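Local coordinates for hypothetical protein (Chromobacterium violaceum, PDB 2O3I) that is of unknown function but belongs to the S-Me-THD-like (DUF917) family, with N-terminal and C-terminal family domains in one chain, at residues E245-F250 with A354-P359. The protein carries 2 engineered substitutions. Sequence-based numbering, arbitrary orientation.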
loop_
_atom_site.group_PDB
_atom_site.type_symbol
_atom_site.label_atom_id
_atom_site.label_comp_id
_atom_site.label_asym_id
_atom_site.label_seq_id
_atom_site.Cartn_x
_atom_site.Cartn_y
_atom_site.Cartn_z
ATOM N N GLU A 245 18.867 29.866 -29.651
ATOM C CA GLU A 245 20.280 29.916 -30.021
ATOM C C GLU A 245 21.115 30.377 -28.830
ATOM O O GLU A 245 22.178 29.824 -28.552
ATOM C CB GLU A 245 20.493 30.880 -31.187
ATOM C CG GLU A 245 21.912 30.886 -31.738
ATOM C CD GLU A 245 22.112 31.924 -32.835
ATOM O OE1 GLU A 245 21.195 32.090 -33.669
ATOM O OE2 GLU A 245 23.186 32.564 -32.872
ATOM N N ALA A 246 20.628 31.398 -28.133
ATOM C CA ALA A 246 21.331 31.914 -26.965
ATOM C C ALA A 246 21.387 30.852 -25.868
ATOM O O ALA A 246 22.358 30.777 -25.126
ATOM C CB ALA A 246 20.631 33.171 -26.442
HETATM N N MSE A 247 20.343 30.035 -25.762
HETATM C CA MSE A 247 20.317 28.988 -24.742
HETATM C C MSE A 247 21.420 27.982 -25.025
HETATM O O MSE A 247 22.174 27.602 -24.125
HETATM C CB MSE A 247 18.948 28.294 -24.717
HETATM C CG MSE A 247 18.882 27.042 -23.846
HETATM SE SE MSE A 247 19.449 27.315 -21.999
HETATM C CE MSE A 247 17.706 27.487 -21.179
ATOM N N LEU A 248 21.517 27.561 -26.283
ATOM C CA LEU A 248 22.544 26.608 -26.685
ATOM C C LEU A 248 23.934 27.210 -26.478
ATOM O O LEU A 248 24.859 26.521 -26.042
ATOM C CB LEU A 248 22.363 26.210 -28.151
ATOM C CG LEU A 248 21.082 25.442 -28.480
ATOM C CD1 LEU A 248 20.979 25.288 -29.987
ATOM C CD2 LEU A 248 21.087 24.076 -27.798
ATOM N N ASP A 249 24.083 28.493 -26.790
ATOM C CA ASP A 249 25.367 29.147 -26.601
ATOM C C ASP A 249 25.744 29.096 -25.118
ATOM O O ASP A 249 26.841 28.659 -24.771
ATOM C CB ASP A 249 25.314 30.602 -27.094
ATOM C CG ASP A 249 25.309 30.711 -28.620
ATOM O OD1 ASP A 249 25.330 29.660 -29.296
ATOM O OD2 ASP A 249 25.282 31.846 -29.149
ATOM N N PHE A 250 24.822 29.515 -24.254
ATOM C CA PHE A 250 25.052 29.530 -22.805
ATOM C C PHE A 250 25.419 28.150 -22.278
ATOM O O PHE A 250 26.384 27.991 -21.520
ATOM C CB PHE A 250 23.803 30.027 -22.058
ATOM C CG PHE A 250 23.996 30.157 -20.563
ATOM C CD1 PHE A 250 24.568 31.303 -20.016
ATOM C CD2 PHE A 250 23.635 29.121 -19.706
ATOM C CE1 PHE A 250 24.777 31.410 -18.643
ATOM C CE2 PHE A 250 23.845 29.222 -18.337
ATOM C CZ PHE A 250 24.416 30.367 -17.804
ATOM N N ALA A 354 10.774 26.326 -28.946
ATOM C CA ALA A 354 11.698 25.369 -29.528
ATOM C C ALA A 354 11.808 24.146 -28.630
ATOM O O ALA A 354 11.423 24.179 -27.459
ATOM C CB ALA A 354 13.064 25.999 -29.701
ATOM N N VAL A 355 12.334 23.068 -29.194
ATOM C CA VAL A 355 12.529 21.832 -28.458
ATOM C C VAL A 355 14.022 21.544 -28.487
ATOM O O VAL A 355 14.626 21.423 -29.559
ATOM C CB VAL A 355 11.766 20.662 -29.107
ATOM C CG1 VAL A 355 11.972 19.391 -28.289
ATOM C CG2 VAL A 355 10.278 21.005 -29.221
ATOM N N ILE A 356 14.616 21.455 -27.302
ATOM C CA ILE A 356 16.039 21.195 -27.172
ATOM C C ILE A 356 16.304 19.860 -26.494
ATOM O O ILE A 356 15.636 19.492 -25.531
ATOM C CB ILE A 356 16.733 22.320 -26.364
ATOM C CG1 ILE A 356 16.669 23.630 -27.154
ATOM C CG2 ILE A 356 18.188 21.952 -26.073
ATOM C CD1 ILE A 356 17.220 24.841 -26.414
ATOM N N ALA A 357 17.275 19.126 -27.025
ATOM C CA ALA A 357 17.648 17.846 -26.450
ATOM C C ALA A 357 18.987 18.033 -25.750
ATOM O O ALA A 357 19.874 18.720 -26.253
ATOM C CB ALA A 357 17.761 16.784 -27.539
ATOM N N LEU A 358 19.118 17.442 -24.574
ATOM C CA LEU A 358 20.358 17.521 -23.831
ATOM C C LEU A 358 20.896 16.101 -23.704
ATOM O O LEU A 358 20.172 15.170 -23.325
ATOM C CB LEU A 358 20.122 18.119 -22.440
ATOM C CG LEU A 358 19.478 19.509 -22.350
ATOM C CD1 LEU A 358 19.230 19.860 -20.877
ATOM C CD2 LEU A 358 20.373 20.551 -23.022
ATOM N N PRO A 359 22.169 15.901 -24.048
ATOM C CA PRO A 359 22.713 14.550 -23.932
ATOM C C PRO A 359 22.661 14.060 -22.486
ATOM O O PRO A 359 23.008 14.790 -21.554
ATOM C CB PRO A 359 24.137 14.700 -24.475
ATOM C CG PRO A 359 24.440 16.171 -24.280
ATOM C CD PRO A 359 23.144 16.822 -24.654
#
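I356 reaches from strand 352-358 toward helix 244-255 and meets M247 and L248, two consecutive residues of the helix. Its two branches divide the work. CG1 lies anti to the carbonyl carbon (chi1 -66°) and the chain runs on extended, which carries CD1 out to the helix, where it comes to 3.8 Å from CG of M247. CG2, the shorter branch, stands 4.0 Å from CD2 of L248. That leucine methyl also lies 4.2 Å from I356 CD1, so it faces both methyl ends of the isoleucine.

The two helix residues approach differently. M247, a selenomethionine, leaves its CA in the direction of the strand and crosses I356 at a slant; the touching atom is the methylene CG, while bends at chi2 and chi3 turn the selenium and CE onto another course. L248 leaves the helix more to the flank, and its CD2 end swings in toward the strand, so that leucine and isoleucine run alongside one another with opposite headings. These contacts are purely apolar, and with the nearest CA atoms, those of L248 and I356, 8.5 Å apart, side chains alone bridge the gap.

This is helix-on-sheet packing within the C-terminal family domain. M247 also touches L232 of helix 225-237 and F323 of strand 319-324, while A354 and L358, two residues to each side of I356, rest on A244 and L251 of the same helix 244-255. The strand itself is held in its antiparallel sheet by backbone hydrogen bonds, I356 to S321 and V355 to L262.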